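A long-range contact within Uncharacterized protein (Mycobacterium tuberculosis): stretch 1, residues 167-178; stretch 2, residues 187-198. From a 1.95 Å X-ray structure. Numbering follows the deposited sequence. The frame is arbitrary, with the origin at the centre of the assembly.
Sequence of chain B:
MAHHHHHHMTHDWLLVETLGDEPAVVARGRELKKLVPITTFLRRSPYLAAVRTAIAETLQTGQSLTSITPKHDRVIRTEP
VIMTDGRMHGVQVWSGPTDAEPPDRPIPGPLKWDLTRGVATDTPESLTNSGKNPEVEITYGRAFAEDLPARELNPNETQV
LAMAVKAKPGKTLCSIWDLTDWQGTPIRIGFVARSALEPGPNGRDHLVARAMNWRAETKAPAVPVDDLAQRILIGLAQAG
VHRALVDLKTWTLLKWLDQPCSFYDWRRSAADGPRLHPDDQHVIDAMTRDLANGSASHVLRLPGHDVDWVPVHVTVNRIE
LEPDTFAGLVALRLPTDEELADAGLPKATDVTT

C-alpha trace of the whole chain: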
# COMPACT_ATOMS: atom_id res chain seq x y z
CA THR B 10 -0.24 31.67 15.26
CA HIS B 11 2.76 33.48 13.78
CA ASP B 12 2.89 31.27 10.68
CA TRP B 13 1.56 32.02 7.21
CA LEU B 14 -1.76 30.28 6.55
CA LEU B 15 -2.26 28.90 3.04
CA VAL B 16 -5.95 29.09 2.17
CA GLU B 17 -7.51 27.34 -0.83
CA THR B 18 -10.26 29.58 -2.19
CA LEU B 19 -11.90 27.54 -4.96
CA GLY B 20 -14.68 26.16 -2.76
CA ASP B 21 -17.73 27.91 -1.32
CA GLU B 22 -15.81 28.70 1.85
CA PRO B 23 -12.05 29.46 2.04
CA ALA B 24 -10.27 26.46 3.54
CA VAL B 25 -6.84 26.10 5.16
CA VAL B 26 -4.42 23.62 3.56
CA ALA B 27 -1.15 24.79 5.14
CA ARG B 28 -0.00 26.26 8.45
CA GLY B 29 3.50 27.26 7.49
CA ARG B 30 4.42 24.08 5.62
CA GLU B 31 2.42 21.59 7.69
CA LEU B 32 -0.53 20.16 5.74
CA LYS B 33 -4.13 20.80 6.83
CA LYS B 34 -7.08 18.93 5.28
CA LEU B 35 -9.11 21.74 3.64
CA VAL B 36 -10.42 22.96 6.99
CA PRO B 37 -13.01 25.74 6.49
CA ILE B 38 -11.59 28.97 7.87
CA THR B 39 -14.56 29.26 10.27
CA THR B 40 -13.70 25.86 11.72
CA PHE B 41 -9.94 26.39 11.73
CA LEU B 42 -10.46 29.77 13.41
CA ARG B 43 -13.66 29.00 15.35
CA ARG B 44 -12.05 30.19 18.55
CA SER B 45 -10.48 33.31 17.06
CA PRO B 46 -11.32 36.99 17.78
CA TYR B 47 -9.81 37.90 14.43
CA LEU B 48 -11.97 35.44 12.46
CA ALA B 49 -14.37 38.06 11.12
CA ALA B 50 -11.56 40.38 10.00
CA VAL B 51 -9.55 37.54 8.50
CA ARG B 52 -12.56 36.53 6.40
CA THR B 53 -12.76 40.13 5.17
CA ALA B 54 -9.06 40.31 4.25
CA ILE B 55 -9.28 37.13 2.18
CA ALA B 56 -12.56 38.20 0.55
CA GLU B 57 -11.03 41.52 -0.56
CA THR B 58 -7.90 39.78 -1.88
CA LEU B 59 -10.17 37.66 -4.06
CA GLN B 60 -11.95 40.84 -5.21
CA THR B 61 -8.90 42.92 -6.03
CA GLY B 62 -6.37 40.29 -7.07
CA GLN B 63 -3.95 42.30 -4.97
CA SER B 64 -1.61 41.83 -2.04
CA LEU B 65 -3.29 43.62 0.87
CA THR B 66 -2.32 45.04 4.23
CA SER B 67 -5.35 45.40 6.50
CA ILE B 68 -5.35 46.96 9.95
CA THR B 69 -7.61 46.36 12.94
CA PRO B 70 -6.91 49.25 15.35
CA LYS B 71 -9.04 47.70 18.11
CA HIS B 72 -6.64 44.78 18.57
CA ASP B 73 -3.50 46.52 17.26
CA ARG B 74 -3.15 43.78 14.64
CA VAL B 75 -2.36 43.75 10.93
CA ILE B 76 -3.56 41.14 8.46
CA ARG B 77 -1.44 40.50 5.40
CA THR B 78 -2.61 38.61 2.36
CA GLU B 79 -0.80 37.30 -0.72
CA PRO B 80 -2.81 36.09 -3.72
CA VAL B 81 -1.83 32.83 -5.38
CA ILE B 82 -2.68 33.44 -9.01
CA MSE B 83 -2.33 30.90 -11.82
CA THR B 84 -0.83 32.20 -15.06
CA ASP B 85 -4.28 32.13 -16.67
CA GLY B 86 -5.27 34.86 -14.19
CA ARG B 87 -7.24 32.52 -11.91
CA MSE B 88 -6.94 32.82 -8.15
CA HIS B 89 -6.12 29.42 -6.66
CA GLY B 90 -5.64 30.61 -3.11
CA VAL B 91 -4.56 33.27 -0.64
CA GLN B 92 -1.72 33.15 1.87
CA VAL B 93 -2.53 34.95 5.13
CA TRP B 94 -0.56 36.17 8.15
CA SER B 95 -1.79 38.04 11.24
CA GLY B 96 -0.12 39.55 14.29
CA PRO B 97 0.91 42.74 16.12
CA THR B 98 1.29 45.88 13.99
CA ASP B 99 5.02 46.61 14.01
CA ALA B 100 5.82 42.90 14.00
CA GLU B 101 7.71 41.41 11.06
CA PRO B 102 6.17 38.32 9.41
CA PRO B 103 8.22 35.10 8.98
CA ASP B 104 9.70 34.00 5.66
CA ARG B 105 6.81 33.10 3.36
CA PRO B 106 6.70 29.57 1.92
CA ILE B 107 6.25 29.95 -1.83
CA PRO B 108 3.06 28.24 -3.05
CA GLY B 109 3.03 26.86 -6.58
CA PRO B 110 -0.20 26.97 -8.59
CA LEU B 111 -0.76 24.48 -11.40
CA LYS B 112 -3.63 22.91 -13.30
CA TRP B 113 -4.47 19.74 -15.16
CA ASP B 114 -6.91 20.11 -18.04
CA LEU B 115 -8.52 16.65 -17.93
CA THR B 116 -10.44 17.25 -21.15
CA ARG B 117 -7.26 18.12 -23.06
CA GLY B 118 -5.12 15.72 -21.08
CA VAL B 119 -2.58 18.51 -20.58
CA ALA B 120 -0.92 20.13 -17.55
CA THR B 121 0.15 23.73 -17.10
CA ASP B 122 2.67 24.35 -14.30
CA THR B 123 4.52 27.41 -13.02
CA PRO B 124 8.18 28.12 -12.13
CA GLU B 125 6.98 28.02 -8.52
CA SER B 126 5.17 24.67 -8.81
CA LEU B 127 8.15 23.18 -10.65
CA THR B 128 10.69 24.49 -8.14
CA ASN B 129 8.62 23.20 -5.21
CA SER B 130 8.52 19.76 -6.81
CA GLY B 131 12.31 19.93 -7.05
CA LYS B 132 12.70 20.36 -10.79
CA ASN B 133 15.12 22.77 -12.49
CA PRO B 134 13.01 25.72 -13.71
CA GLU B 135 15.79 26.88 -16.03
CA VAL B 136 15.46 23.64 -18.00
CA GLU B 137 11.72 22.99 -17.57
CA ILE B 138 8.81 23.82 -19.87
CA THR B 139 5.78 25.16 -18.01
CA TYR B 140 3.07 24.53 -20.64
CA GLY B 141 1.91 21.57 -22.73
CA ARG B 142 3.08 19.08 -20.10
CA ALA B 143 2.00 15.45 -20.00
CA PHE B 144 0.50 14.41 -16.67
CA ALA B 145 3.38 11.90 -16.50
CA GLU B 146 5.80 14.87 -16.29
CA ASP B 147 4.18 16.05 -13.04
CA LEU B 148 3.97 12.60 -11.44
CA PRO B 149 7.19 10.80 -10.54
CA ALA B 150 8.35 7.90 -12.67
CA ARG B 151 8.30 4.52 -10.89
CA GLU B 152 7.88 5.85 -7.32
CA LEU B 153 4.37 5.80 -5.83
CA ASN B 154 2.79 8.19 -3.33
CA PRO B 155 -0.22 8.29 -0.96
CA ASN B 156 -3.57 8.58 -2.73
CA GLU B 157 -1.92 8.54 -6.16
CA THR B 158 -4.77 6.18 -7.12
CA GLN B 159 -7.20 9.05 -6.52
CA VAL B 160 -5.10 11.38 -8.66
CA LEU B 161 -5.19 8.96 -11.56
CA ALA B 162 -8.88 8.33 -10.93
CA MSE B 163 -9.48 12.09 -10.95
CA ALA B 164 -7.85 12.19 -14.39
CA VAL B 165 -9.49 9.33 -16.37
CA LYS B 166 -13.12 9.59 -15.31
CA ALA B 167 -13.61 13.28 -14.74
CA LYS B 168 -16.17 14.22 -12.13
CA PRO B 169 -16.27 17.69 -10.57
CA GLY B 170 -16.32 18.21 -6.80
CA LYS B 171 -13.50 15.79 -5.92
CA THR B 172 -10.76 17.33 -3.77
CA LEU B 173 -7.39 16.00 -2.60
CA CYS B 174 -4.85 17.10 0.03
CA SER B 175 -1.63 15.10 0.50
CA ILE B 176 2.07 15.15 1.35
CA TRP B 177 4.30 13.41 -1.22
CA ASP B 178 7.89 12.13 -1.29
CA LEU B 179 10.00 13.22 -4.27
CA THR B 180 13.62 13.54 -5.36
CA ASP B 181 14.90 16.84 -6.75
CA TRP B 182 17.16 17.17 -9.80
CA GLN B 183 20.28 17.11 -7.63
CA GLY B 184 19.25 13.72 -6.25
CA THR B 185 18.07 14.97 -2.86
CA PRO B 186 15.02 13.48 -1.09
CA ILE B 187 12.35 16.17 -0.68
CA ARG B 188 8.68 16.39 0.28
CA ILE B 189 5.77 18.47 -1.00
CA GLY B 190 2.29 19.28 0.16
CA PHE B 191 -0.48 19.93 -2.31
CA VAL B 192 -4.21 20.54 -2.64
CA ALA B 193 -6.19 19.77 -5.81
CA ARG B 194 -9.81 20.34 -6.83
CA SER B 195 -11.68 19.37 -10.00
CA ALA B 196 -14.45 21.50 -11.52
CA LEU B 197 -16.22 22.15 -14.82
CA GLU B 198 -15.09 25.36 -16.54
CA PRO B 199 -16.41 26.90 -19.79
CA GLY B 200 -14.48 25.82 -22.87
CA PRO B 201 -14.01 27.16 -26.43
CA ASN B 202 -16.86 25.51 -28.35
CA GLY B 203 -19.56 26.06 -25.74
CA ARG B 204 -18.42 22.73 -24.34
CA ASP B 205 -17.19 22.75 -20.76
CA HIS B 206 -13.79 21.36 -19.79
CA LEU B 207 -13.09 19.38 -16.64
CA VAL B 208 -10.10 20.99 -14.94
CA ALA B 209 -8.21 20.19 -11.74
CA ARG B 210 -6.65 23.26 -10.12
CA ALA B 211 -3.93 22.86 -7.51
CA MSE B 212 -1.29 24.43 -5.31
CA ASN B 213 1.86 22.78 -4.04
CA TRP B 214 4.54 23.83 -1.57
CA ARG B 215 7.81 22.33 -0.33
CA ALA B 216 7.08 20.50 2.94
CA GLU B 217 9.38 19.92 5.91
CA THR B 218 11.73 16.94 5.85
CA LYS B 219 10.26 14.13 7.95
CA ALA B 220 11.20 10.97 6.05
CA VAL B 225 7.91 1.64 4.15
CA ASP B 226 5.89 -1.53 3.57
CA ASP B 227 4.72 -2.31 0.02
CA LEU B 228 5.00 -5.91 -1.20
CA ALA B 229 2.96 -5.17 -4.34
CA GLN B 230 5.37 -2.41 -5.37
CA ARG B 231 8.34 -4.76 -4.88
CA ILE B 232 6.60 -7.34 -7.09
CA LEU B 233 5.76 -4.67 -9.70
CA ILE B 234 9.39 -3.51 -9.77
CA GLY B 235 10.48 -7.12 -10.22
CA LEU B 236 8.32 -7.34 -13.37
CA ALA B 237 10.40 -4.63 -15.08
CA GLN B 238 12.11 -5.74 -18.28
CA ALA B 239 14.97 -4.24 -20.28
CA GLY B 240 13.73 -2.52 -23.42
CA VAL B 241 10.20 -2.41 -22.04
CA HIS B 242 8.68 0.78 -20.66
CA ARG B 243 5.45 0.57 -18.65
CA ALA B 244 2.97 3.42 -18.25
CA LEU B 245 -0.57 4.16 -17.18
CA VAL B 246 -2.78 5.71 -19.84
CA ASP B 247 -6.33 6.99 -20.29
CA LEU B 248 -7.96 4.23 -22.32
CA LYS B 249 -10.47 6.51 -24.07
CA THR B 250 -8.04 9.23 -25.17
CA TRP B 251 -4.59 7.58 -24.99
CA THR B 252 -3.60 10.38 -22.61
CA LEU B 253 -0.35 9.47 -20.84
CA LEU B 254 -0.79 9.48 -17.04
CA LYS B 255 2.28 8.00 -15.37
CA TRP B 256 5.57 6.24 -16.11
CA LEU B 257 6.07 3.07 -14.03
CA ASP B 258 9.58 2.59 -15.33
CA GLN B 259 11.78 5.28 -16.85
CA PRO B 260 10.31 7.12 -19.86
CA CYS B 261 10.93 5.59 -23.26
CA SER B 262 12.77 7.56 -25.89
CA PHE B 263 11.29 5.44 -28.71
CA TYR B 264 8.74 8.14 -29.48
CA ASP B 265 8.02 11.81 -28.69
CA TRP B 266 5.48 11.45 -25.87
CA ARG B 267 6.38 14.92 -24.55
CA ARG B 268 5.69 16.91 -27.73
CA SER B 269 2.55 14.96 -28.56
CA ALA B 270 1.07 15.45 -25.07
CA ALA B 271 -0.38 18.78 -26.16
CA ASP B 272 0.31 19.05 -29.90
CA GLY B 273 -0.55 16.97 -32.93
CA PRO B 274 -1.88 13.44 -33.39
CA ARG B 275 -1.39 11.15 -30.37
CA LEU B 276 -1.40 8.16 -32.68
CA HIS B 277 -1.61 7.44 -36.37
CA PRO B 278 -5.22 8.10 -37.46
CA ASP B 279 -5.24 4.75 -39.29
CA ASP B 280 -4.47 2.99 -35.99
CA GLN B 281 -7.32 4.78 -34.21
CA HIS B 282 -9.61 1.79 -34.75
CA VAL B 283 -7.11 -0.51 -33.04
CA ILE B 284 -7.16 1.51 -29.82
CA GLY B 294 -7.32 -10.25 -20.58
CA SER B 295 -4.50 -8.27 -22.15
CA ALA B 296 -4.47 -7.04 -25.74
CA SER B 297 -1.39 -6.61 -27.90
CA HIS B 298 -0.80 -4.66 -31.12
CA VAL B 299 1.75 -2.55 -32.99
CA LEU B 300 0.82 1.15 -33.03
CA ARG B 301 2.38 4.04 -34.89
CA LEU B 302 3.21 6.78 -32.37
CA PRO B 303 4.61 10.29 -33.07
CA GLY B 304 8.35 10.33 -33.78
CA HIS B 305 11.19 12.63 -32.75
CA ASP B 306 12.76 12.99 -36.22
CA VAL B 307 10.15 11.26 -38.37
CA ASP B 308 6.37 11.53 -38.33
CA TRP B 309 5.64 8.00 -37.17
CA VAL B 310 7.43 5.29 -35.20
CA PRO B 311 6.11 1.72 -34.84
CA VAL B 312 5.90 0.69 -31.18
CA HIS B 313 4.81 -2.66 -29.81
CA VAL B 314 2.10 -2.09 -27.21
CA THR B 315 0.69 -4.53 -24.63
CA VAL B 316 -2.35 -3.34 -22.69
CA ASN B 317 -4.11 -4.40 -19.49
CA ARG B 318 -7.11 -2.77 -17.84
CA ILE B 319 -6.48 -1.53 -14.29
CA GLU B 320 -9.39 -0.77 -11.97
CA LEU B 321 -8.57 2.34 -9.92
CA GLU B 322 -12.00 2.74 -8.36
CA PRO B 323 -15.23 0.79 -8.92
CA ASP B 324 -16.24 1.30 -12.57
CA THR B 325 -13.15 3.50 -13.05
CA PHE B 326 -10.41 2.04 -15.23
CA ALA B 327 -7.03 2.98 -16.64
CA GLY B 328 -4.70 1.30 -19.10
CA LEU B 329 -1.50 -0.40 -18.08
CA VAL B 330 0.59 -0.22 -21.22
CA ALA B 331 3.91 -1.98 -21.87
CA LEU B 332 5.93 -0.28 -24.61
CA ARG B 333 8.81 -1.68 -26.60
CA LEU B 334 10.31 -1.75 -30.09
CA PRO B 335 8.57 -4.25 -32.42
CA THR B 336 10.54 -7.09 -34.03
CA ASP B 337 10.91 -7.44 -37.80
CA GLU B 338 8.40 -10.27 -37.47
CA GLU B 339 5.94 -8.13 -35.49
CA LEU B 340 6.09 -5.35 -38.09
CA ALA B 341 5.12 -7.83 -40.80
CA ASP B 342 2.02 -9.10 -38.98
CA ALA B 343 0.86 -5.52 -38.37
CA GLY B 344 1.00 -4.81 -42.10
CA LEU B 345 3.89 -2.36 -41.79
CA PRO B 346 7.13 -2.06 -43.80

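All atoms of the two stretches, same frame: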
# COMPACT_ATOMS: atom_id res chain seq x y z
N ALA B 167 -13.54 11.94 -15.31
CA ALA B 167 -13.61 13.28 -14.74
C ALA B 167 -14.99 13.57 -14.15
O ALA B 167 -16.01 13.57 -14.84
CB ALA B 167 -13.26 14.31 -15.80
N LYS B 168 -14.98 13.82 -12.85
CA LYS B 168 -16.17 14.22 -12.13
C LYS B 168 -15.80 15.39 -11.24
O LYS B 168 -14.85 15.30 -10.46
CB LYS B 168 -16.73 13.06 -11.30
N PRO B 169 -16.54 16.50 -11.38
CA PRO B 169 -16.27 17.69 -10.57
C PRO B 169 -16.57 17.44 -9.09
O PRO B 169 -17.24 16.47 -8.75
CB PRO B 169 -17.22 18.74 -11.16
CG PRO B 169 -18.30 17.95 -11.81
CD PRO B 169 -17.64 16.71 -12.33
N GLY B 170 -16.06 18.31 -8.22
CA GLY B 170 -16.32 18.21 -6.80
C GLY B 170 -15.21 17.54 -6.00
O GLY B 170 -14.96 17.92 -4.86
N LYS B 171 -14.55 16.56 -6.61
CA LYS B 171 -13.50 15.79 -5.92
C LYS B 171 -12.30 16.65 -5.53
O LYS B 171 -11.72 17.35 -6.36
CB LYS B 171 -13.04 14.64 -6.81
N THR B 172 -11.94 16.61 -4.25
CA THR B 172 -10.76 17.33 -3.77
C THR B 172 -9.73 16.39 -3.15
O THR B 172 -10.07 15.32 -2.64
CB THR B 172 -11.12 18.40 -2.72
OG1 THR B 172 -11.76 17.79 -1.59
CG2 THR B 172 -12.05 19.45 -3.31
N LEU B 173 -8.46 16.80 -3.19
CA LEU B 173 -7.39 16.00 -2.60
C LEU B 173 -6.32 16.86 -1.91
O LEU B 173 -5.83 17.83 -2.48
CB LEU B 173 -6.75 15.12 -3.67
CG LEU B 173 -5.59 14.25 -3.19
CD1 LEU B 173 -5.99 13.40 -1.99
CD2 LEU B 173 -5.07 13.38 -4.33
N CYS B 174 -5.98 16.50 -0.68
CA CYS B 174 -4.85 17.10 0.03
C CYS B 174 -3.88 15.99 0.44
O CYS B 174 -4.29 15.03 1.08
CB CYS B 174 -5.31 17.86 1.28
SG CYS B 174 -6.51 19.17 0.98
N SER B 175 -2.60 16.13 0.10
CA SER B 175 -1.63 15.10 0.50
C SER B 175 -0.23 15.68 0.66
O SER B 175 0.06 16.80 0.22
CB SER B 175 -1.62 13.96 -0.53
OG SER B 175 -0.84 12.88 -0.04
N ILE B 176 0.63 14.91 1.32
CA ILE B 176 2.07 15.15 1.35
C ILE B 176 2.77 14.05 0.57
O ILE B 176 2.55 12.87 0.85
CB ILE B 176 2.62 15.16 2.79
CG1 ILE B 176 1.99 16.29 3.61
CG2 ILE B 176 4.13 15.28 2.77
CD1 ILE B 176 2.54 17.65 3.25
N TRP B 177 3.63 14.41 -0.38
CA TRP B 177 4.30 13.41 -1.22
C TRP B 177 5.82 13.43 -1.09
O TRP B 177 6.41 14.48 -0.86
CB TRP B 177 3.93 13.61 -2.69
CG TRP B 177 2.61 13.03 -3.07
CD1 TRP B 177 1.59 12.66 -2.23
CD2 TRP B 177 2.17 12.73 -4.40
NE1 TRP B 177 0.54 12.16 -2.97
CE2 TRP B 177 0.87 12.19 -4.30
CE3 TRP B 177 2.75 12.85 -5.66
CZ2 TRP B 177 0.14 11.80 -5.42
CZ3 TRP B 177 2.03 12.46 -6.77
CH2 TRP B 177 0.74 11.93 -6.64
N ASP B 178 6.44 12.26 -1.24
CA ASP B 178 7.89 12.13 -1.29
C ASP B 178 8.41 12.22 -2.72
O ASP B 178 7.94 11.50 -3.60
CB ASP B 178 8.33 10.81 -0.68
CG ASP B 178 8.06 10.74 0.81
OD1 ASP B 178 8.81 11.38 1.57
OD2 ASP B 178 7.10 10.05 1.21
N ILE B 187 13.12 15.01 -1.10
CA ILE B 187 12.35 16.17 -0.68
C ILE B 187 10.91 15.74 -0.42
O ILE B 187 10.54 14.59 -0.71
CB ILE B 187 12.35 17.29 -1.74
CG1 ILE B 187 11.81 16.76 -3.07
CG2 ILE B 187 13.75 17.86 -1.94
CD1 ILE B 187 11.55 17.85 -4.08
N ARG B 188 10.11 16.64 0.13
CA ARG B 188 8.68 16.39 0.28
C ARG B 188 7.88 17.61 -0.15
O ARG B 188 8.34 18.75 0.01
CB ARG B 188 8.32 16.03 1.72
CG ARG B 188 8.91 14.72 2.21
CD ARG B 188 8.82 14.59 3.72
NE ARG B 188 7.49 14.19 4.18
CZ ARG B 188 6.80 14.83 5.12
NH1 ARG B 188 5.60 14.38 5.49
NH2 ARG B 188 7.29 15.91 5.70
N ILE B 189 6.69 17.38 -0.68
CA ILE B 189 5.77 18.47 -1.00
C ILE B 189 4.39 18.24 -0.41
O ILE B 189 3.94 17.11 -0.25
CB ILE B 189 5.62 18.67 -2.53
CG1 ILE B 189 5.02 17.42 -3.18
CG2 ILE B 189 6.97 18.99 -3.17
CD1 ILE B 189 4.48 17.67 -4.57
N GLY B 190 3.72 19.34 -0.06
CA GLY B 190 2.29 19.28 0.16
C GLY B 190 1.60 19.75 -1.09
O GLY B 190 2.18 20.47 -1.91
N PHE B 191 0.35 19.33 -1.28
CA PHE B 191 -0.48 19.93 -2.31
C PHE B 191 -1.97 19.79 -2.02
O PHE B 191 -2.38 18.92 -1.26
CB PHE B 191 -0.15 19.34 -3.70
CG PHE B 191 -0.62 17.93 -3.90
CD1 PHE B 191 -1.90 17.67 -4.34
CD2 PHE B 191 0.23 16.86 -3.63
CE1 PHE B 191 -2.34 16.37 -4.52
CE2 PHE B 191 -0.20 15.56 -3.80
CZ PHE B 191 -1.49 15.31 -4.25
N VAL B 192 -2.76 20.65 -2.64
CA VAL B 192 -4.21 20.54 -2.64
C VAL B 192 -4.64 20.54 -4.10
O VAL B 192 -4.01 21.20 -4.91
CB VAL B 192 -4.88 21.69 -1.85
CG1 VAL B 192 -4.47 23.04 -2.43
CG2 VAL B 192 -6.39 21.54 -1.84
N ALA B 193 -5.68 19.79 -4.44
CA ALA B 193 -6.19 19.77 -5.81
C ALA B 193 -7.71 19.65 -5.81
O ALA B 193 -8.28 18.93 -4.98
CB ALA B 193 -5.55 18.64 -6.61
N ARG B 194 -8.36 20.35 -6.74
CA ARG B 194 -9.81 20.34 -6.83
C ARG B 194 -10.26 20.36 -8.28
O ARG B 194 -9.83 21.22 -9.06
CB ARG B 194 -10.41 21.54 -6.10
CG ARG B 194 -11.94 21.58 -6.14
CD ARG B 194 -12.49 22.92 -5.71
NE ARG B 194 -12.08 23.30 -4.36
CZ ARG B 194 -12.83 23.13 -3.27
NH1 ARG B 194 -14.04 22.59 -3.37
NH2 ARG B 194 -12.37 23.52 -2.09
N SER B 195 -11.15 19.43 -8.64
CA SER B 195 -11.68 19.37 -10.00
C SER B 195 -13.00 20.12 -10.12
O SER B 195 -13.83 20.08 -9.22
CB SER B 195 -11.87 17.92 -10.43
OG SER B 195 -12.88 17.29 -9.66
N ALA B 196 -13.19 20.81 -11.25
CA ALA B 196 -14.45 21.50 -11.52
C ALA B 196 -14.65 21.69 -13.02
O ALA B 196 -13.69 21.70 -13.80
CB ALA B 196 -14.50 22.84 -10.80
N LEU B 197 -15.91 21.85 -13.43
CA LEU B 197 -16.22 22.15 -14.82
C LEU B 197 -16.05 23.64 -15.09
O LEU B 197 -16.58 24.48 -14.37
CB LEU B 197 -17.64 21.70 -15.17
CG LEU B 197 -17.82 20.18 -15.21
CD1 LEU B 197 -19.29 19.80 -15.27
CD2 LEU B 197 -17.06 19.60 -16.39
N GLU B 198 -15.29 23.97 -16.13
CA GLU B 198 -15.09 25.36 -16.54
C GLU B 198 -15.48 25.51 -18.01
O GLU B 198 -15.31 24.57 -18.79
CB GLU B 198 -13.63 25.78 -16.32
CG GLU B 198 -13.13 25.48 -14.92
CD GLU B 198 -11.72 25.99 -14.68
OE1 GLU B 198 -11.02 26.35 -15.65
OE2 GLU B 198 -11.30 26.02 -13.50
O HOH W 1 11.31 12.52 0.45
O HOH W 2 6.95 11.67 3.76

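Phe191 lies at the apolar centre of this contact and has more of its surface covered by the partner stretch than any other residue here. Its side chain leaves the sheet on the same face as Leu173, Ser175, Trp177, Ile189 and Ala193, and its ring reaches across to the neighbouring strand. There the edge of the ring meets the face of the Trp177 indole: Phe191 CE2 lies 3.6 Å from Trp177 CE2, and the phenyl and five-membered rings are nearly perpendicular, at 88°. Such an arrangement sets the slightly positive ring hydrogens against an electron-rich face. Leu173 CD2 also packs at the phenyl edge, 4.1 Å from Phe191 CE1. Between these two large neighbours Ser175, directly paired with Phe191, is small enough to leave the ring room to lie over it, with Ser175 CB 3.9 Å from Phe191 CE2. Ile189 extends the apolar layer, its CG1 4.0 Å from Trp177 CB.

The other face is lined by Thr172, Cys174, Ile176, Asp178, Arg188, Val192 and Arg194. Cys174 SG touches Val192 CG2 at 3.7 Å, a compact apolar pair. Opposite Ile176 stands Gly190, whose lack of a side chain lets Ile176 CD1 settle 3.5 Å from Gly190 CA; a CB at that position would lie only 3.2 Å from the same methyl.

Between the two faces runs an antiparallel ladder. Leu173 with Ala193 and Ser175 with Phe191 form reciprocal backbone hydrogen bonds, as does Trp177 with Ile189, where Trp177 N to Ile189 O is 2.7 Å and Ile189 N to Trp177 O is 2.9 Å. At the intervening pairs the strands draw closer and CA-H...O contacts form, such as Ile176 CA to Ile189 O at 3.1 Å.

Thr172 CG2 lies over one face of the Arg194 guanidinium, and Ile176 CG2 covers a face of that of Arg188, 3.2 Å from Arg188 NH1. Asp178 OD1 and Arg188 NE are 4.1 Å apart, beyond a salt bridge, but a water links them, donating to Asp178 OD1 at 2.9 Å and accepting from Arg188 NE at 2.6 Å.

At the other end the strand pairing gives way to a loop held by Ser195. Its short side chain points toward the loop, and Ser195 OG donates to Lys168 O at 2.9 Å, while Gly170 N donates to Ser195 O at 3.0 Å. Gly170 adopts a positive phi, at backbone angles that call for glycine.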